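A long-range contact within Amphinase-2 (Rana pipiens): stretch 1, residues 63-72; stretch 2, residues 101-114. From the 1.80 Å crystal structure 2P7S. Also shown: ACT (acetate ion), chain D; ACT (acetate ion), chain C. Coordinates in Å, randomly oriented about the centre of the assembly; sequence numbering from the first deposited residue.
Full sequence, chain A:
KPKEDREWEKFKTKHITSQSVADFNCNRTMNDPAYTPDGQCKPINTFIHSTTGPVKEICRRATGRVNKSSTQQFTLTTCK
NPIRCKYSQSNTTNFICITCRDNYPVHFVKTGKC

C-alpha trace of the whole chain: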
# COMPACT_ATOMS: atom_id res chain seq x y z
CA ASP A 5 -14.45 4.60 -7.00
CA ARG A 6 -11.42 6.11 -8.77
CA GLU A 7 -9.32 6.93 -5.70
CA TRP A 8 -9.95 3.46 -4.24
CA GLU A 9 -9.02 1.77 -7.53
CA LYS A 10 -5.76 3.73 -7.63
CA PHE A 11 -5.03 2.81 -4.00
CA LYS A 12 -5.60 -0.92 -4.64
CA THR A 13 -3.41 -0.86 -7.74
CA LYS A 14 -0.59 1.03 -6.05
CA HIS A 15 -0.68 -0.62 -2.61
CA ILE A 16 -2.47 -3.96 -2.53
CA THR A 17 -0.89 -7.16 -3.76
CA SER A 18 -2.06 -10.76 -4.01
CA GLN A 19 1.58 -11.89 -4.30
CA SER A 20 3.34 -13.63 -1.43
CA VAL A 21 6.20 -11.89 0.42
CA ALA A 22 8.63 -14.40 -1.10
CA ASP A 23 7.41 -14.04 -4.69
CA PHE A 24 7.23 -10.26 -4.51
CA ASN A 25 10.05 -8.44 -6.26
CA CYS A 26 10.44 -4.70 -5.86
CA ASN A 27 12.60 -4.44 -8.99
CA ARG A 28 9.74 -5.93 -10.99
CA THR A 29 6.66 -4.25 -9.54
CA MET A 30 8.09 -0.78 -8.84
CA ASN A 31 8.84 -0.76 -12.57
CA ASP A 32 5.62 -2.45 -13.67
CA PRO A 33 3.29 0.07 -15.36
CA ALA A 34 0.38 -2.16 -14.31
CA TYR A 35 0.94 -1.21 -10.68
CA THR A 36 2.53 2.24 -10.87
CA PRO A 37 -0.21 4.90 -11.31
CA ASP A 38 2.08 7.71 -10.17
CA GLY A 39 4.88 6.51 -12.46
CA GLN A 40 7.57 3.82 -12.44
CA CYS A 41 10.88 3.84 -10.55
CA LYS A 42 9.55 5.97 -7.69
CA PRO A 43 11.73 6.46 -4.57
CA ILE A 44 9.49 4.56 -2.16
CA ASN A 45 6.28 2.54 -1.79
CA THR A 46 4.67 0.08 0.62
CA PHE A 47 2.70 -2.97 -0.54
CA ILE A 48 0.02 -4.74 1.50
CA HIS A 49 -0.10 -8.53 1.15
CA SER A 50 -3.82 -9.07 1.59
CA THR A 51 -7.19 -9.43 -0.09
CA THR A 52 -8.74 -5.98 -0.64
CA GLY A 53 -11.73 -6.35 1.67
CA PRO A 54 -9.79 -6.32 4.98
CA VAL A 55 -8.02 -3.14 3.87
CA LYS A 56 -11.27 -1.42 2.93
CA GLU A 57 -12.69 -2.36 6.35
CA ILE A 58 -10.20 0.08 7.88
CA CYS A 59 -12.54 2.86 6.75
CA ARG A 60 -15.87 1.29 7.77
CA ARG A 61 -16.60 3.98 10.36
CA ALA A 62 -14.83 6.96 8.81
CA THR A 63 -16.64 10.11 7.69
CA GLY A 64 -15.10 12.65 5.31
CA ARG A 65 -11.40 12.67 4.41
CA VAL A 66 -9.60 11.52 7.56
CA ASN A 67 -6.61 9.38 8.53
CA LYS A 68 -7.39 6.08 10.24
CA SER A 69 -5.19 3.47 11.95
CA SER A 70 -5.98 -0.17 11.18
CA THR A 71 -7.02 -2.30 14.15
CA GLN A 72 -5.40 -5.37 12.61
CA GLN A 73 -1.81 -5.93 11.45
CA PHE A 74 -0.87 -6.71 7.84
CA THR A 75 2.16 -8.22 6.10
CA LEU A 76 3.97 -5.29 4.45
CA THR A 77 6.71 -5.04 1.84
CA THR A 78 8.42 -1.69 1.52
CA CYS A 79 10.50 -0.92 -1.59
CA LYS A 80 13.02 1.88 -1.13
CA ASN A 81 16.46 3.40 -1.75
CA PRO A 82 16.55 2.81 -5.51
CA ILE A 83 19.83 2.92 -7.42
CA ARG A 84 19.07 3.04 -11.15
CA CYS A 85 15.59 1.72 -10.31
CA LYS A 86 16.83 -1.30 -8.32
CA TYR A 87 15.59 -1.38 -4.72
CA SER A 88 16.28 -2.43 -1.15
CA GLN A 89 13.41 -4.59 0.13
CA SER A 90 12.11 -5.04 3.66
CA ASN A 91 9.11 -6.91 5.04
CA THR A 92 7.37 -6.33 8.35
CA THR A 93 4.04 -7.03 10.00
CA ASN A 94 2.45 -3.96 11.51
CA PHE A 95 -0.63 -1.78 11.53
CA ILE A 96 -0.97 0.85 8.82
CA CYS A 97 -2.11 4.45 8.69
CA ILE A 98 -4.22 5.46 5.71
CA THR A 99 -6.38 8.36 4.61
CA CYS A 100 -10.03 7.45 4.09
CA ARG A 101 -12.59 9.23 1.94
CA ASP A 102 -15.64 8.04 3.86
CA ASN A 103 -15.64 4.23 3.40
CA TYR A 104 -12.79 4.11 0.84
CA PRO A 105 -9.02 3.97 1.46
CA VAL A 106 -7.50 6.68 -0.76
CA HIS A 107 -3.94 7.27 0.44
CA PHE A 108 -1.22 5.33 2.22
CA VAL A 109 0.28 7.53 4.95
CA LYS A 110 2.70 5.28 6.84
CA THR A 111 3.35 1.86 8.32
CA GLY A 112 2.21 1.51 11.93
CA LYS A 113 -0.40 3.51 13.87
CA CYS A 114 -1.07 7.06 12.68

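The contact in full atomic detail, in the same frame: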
# COMPACT_ATOMS: atom_id res chain seq x y z
N THR A 63 -15.80 9.14 8.37
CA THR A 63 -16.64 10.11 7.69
C THR A 63 -15.74 11.23 7.18
O THR A 63 -14.89 11.73 7.92
CB THR A 63 -17.72 10.69 8.63
OG1 THR A 63 -17.09 11.37 9.73
CG2 THR A 63 -18.60 9.58 9.19
N GLY A 64 -15.91 11.60 5.91
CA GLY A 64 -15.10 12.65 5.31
C GLY A 64 -13.69 12.14 5.03
O GLY A 64 -13.43 10.94 5.12
N ARG A 65 -12.79 13.05 4.68
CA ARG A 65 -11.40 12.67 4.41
C ARG A 65 -10.65 12.75 5.73
O ARG A 65 -10.39 13.83 6.25
CB ARG A 65 -10.77 13.61 3.39
CG ARG A 65 -11.32 13.47 1.99
CD ARG A 65 -10.68 14.46 1.02
NE ARG A 65 -11.12 14.25 -0.36
CZ ARG A 65 -10.79 13.20 -1.10
NH1 ARG A 65 -10.02 12.24 -0.61
NH2 ARG A 65 -11.23 13.10 -2.35
N VAL A 66 -10.30 11.59 6.29
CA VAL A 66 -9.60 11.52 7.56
C VAL A 66 -8.65 10.33 7.62
O VAL A 66 -8.90 9.30 6.99
CB VAL A 66 -10.58 11.39 8.74
CG1 VAL A 66 -11.36 12.69 8.91
CG2 VAL A 66 -11.54 10.23 8.48
N ASN A 67 -7.57 10.47 8.38
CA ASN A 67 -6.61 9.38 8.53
C ASN A 67 -7.12 8.41 9.58
O ASN A 67 -7.65 8.83 10.61
CB ASN A 67 -5.24 9.92 8.96
CG ASN A 67 -4.52 10.64 7.84
OD1 ASN A 67 -5.03 10.73 6.72
ND2 ASN A 67 -3.33 11.16 8.13
N LYS A 68 -6.95 7.12 9.32
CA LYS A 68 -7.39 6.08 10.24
C LYS A 68 -6.33 5.00 10.42
O LYS A 68 -5.67 4.60 9.46
CB LYS A 68 -8.67 5.41 9.71
CG LYS A 68 -9.90 6.31 9.65
CD LYS A 68 -10.37 6.68 11.05
CE LYS A 68 -11.69 7.45 11.01
NZ LYS A 68 -12.19 7.78 12.38
N SER A 69 -6.15 4.53 11.65
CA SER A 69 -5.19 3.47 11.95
C SER A 69 -5.95 2.15 11.86
O SER A 69 -7.10 2.07 12.28
CB SER A 69 -4.63 3.61 13.38
OG SER A 69 -3.83 4.77 13.52
N SER A 70 -5.33 1.12 11.29
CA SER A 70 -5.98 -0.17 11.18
C SER A 70 -5.94 -0.84 12.56
O SER A 70 -5.01 -0.63 13.32
CB SER A 70 -5.27 -1.06 10.16
OG SER A 70 -3.95 -1.37 10.57
N THR A 71 -6.96 -1.63 12.87
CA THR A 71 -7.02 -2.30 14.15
C THR A 71 -6.33 -3.66 14.07
O THR A 71 -6.04 -4.29 15.08
CB THR A 71 -8.48 -2.47 14.63
OG1 THR A 71 -9.26 -3.10 13.60
CG2 THR A 71 -9.08 -1.12 14.96
N GLN A 72 -6.07 -4.10 12.84
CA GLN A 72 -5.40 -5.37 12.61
C GLN A 72 -4.05 -5.11 11.94
O GLN A 72 -3.84 -4.05 11.35
CB GLN A 72 -6.27 -6.26 11.71
CG GLN A 72 -6.72 -5.59 10.43
CD GLN A 72 -7.58 -6.49 9.57
OE1 GLN A 72 -7.19 -7.61 9.23
NE2 GLN A 72 -8.76 -6.00 9.19
N ARG A 101 -11.67 8.27 2.53
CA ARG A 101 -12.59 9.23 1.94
C ARG A 101 -13.86 8.46 2.25
O ARG A 101 -14.26 7.57 1.49
CB ARG A 101 -12.39 9.36 0.43
CG ARG A 101 -13.13 10.55 -0.20
CD ARG A 101 -14.63 10.31 -0.30
NE ARG A 101 -14.95 9.27 -1.27
CZ ARG A 101 -16.16 8.73 -1.43
NH1 ARG A 101 -17.17 9.13 -0.68
NH2 ARG A 101 -16.35 7.78 -2.35
N ASP A 102 -14.46 8.76 3.40
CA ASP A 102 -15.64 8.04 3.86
C ASP A 102 -15.26 6.55 4.01
O ASP A 102 -14.34 6.23 4.76
CB ASP A 102 -16.80 8.22 2.88
CG ASP A 102 -17.33 9.65 2.84
OD1 ASP A 102 -17.62 10.21 3.92
OD2 ASP A 102 -17.44 10.23 1.74
N ASN A 103 -15.92 5.66 3.27
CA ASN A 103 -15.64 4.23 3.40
C ASN A 103 -14.53 3.67 2.49
O ASN A 103 -14.27 2.46 2.50
CB ASN A 103 -16.93 3.43 3.17
CG ASN A 103 -17.54 3.66 1.79
OD1 ASN A 103 -17.60 4.79 1.29
ND2 ASN A 103 -18.02 2.58 1.17
N TYR A 104 -13.86 4.54 1.75
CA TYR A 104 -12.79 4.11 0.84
C TYR A 104 -11.36 4.54 1.16
O TYR A 104 -11.10 5.72 1.39
CB TYR A 104 -13.09 4.59 -0.59
CG TYR A 104 -14.26 3.90 -1.25
CD1 TYR A 104 -15.50 4.53 -1.36
CD2 TYR A 104 -14.12 2.61 -1.76
CE1 TYR A 104 -16.58 3.88 -1.97
CE2 TYR A 104 -15.19 1.96 -2.36
CZ TYR A 104 -16.41 2.60 -2.46
OH TYR A 104 -17.45 1.93 -3.05
N PRO A 105 -10.42 3.59 1.18
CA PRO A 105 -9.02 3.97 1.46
C PRO A 105 -8.58 4.75 0.22
O PRO A 105 -8.83 4.32 -0.91
CB PRO A 105 -8.31 2.63 1.56
CG PRO A 105 -9.36 1.72 2.10
CD PRO A 105 -10.60 2.13 1.31
N VAL A 106 -7.94 5.91 0.39
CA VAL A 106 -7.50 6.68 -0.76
C VAL A 106 -6.01 7.03 -0.75
O VAL A 106 -5.45 7.37 -1.79
CB VAL A 106 -8.33 8.00 -0.92
CG1 VAL A 106 -9.80 7.66 -1.10
CG2 VAL A 106 -8.14 8.91 0.28
N HIS A 107 -5.36 6.93 0.40
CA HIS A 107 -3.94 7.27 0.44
C HIS A 107 -3.21 6.52 1.54
O HIS A 107 -3.72 6.36 2.64
CB HIS A 107 -3.77 8.78 0.65
CG HIS A 107 -2.35 9.25 0.62
ND1 HIS A 107 -1.58 9.22 -0.53
CD2 HIS A 107 -1.56 9.76 1.59
CE1 HIS A 107 -0.37 9.68 -0.26
NE2 HIS A 107 -0.33 10.02 1.02
N PHE A 108 -2.01 6.04 1.23
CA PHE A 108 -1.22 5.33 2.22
C PHE A 108 -0.32 6.37 2.89
O PHE A 108 0.50 7.00 2.23
CB PHE A 108 -0.38 4.24 1.57
CG PHE A 108 0.37 3.39 2.56
CD1 PHE A 108 1.60 3.81 3.06
CD2 PHE A 108 -0.17 2.20 3.01
CE1 PHE A 108 2.28 3.04 4.01
CE2 PHE A 108 0.50 1.42 3.96
CZ PHE A 108 1.72 1.85 4.45
N VAL A 109 -0.49 6.55 4.19
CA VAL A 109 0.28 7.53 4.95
C VAL A 109 1.59 6.96 5.49
O VAL A 109 2.68 7.49 5.21
CB VAL A 109 -0.55 8.09 6.13
CG1 VAL A 109 0.25 9.14 6.91
CG2 VAL A 109 -1.85 8.70 5.60
N LYS A 110 1.50 5.89 6.27
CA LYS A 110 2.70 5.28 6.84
C LYS A 110 2.40 3.91 7.43
O LYS A 110 1.25 3.54 7.61
CB LYS A 110 3.27 6.17 7.95
CG LYS A 110 2.32 6.34 9.14
CD LYS A 110 2.92 7.19 10.25
CE LYS A 110 4.01 6.44 11.02
NZ LYS A 110 4.48 7.20 12.21
N THR A 111 3.47 3.17 7.71
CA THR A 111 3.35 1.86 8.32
C THR A 111 3.22 2.13 9.82
O THR A 111 3.84 3.06 10.35
CB THR A 111 4.61 1.00 8.04
OG1 THR A 111 4.68 0.68 6.64
CG2 THR A 111 4.58 -0.28 8.83
N GLY A 112 2.42 1.32 10.51
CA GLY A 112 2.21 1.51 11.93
C GLY A 112 1.01 2.41 12.19
O GLY A 112 0.36 2.89 11.25
N LYS A 113 0.71 2.65 13.47
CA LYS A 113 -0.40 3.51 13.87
C LYS A 113 -0.14 4.94 13.41
O LYS A 113 1.01 5.37 13.32
CB LYS A 113 -0.54 3.52 15.39
CG LYS A 113 -0.87 2.17 16.01
CD LYS A 113 -2.31 1.80 15.73
CE LYS A 113 -2.69 0.53 16.46
NZ LYS A 113 -4.09 0.16 16.15
N CYS A 114 -1.21 5.68 13.12
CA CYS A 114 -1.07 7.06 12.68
C CYS A 114 -0.41 7.89 13.78
O CYS A 114 -0.49 7.48 14.96
CB CYS A 114 -2.43 7.68 12.36
SG CYS A 114 -3.34 6.99 10.94
OXT CYS A 114 0.16 8.95 13.46
C ACT D . -1.96 6.76 -2.70
O ACT D . -1.85 7.94 -3.11
OXT ACT D . -1.45 6.22 -1.61
CH3 ACT D . -2.78 5.83 -3.58
C ACT C . 6.44 3.50 5.24
O ACT C . 6.00 3.94 6.33
OXT ACT C . 5.79 3.32 4.11
CH3 ACT C . 7.92 3.14 5.22

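The second stretch meets the first near its two ends, and touches it more sparsely between them, through Val 106 and Val 109. At the start, Arg 101 pairs with Arg 65 as an antiparallel, non-hydrogen-bonded bridge, their CA atoms 4.4 Å apart. Both side chains leave on the same face of the sheet, which could set two positive charges against each other. Instead, the Arg 65 guanidinium lays one face over the aliphatic part of its neighbour, with NH1 of Arg 65 3.6 Å from CG of Arg 101. A long side chain with a methylene stem and a charged tip suits this place, because the tip of Arg 101 is free to turn elsewhere: its NH1 forms a salt bridge with OD2 of Asp 102 at 2.7 Å.

Asp 102 carries the main polar link at this end. Its backbone N donates to the carbonyl O of Gly 64 at 3.0 Å, and its OD1 accepts from the N of Gly 64, also at 3.0 Å. The aspartate thus engages both the amide and the carbonyl of one residue, while its other carboxylate oxygen holds Arg 101. Gly 64 has a positive phi of 74°, a conformation that favours glycine.

Asp 102 also lies within the type II' turn from Arg 101 to Tyr 104, closed by a hydrogen bond from Tyr 104 N to Arg 101 O at 3.1 Å. The turn leads into the strand, where Val 106 supplies a small apolar surface: its CG2 lies 3.9 Å from NH1 of Arg 65, at the edge of the guanidinium. His 107 and Phe 108 do not touch stretch 1. They bind an acetate, probably from the crystallisation liquor, through His 107 ND1 and the backbone N of Phe 108. Val 109 points back toward stretch 1, and its CG2 packs 3.8 Å from ND2 of Asn 67.

Beyond Gly 112, whose backbone angles call for glycine, the chain closes on stretch 1 again. The CA-to-CB bond of Lys 113 points sideways, but its long side chain carries NZ to the carbonyl O of Ser 70, a hydrogen bond of 3.1 Å. The backbone N of Cys 114 donates to OG of Ser 69 at 2.8 Å and 172°; serine's short side chain, pointing toward stretch 2, places the acceptor there. SG of Cys 114, bonded covalently elsewhere in the structure, rests 3.6 Å from C of Lys 68, so the terminal residue packs closely against this backbone.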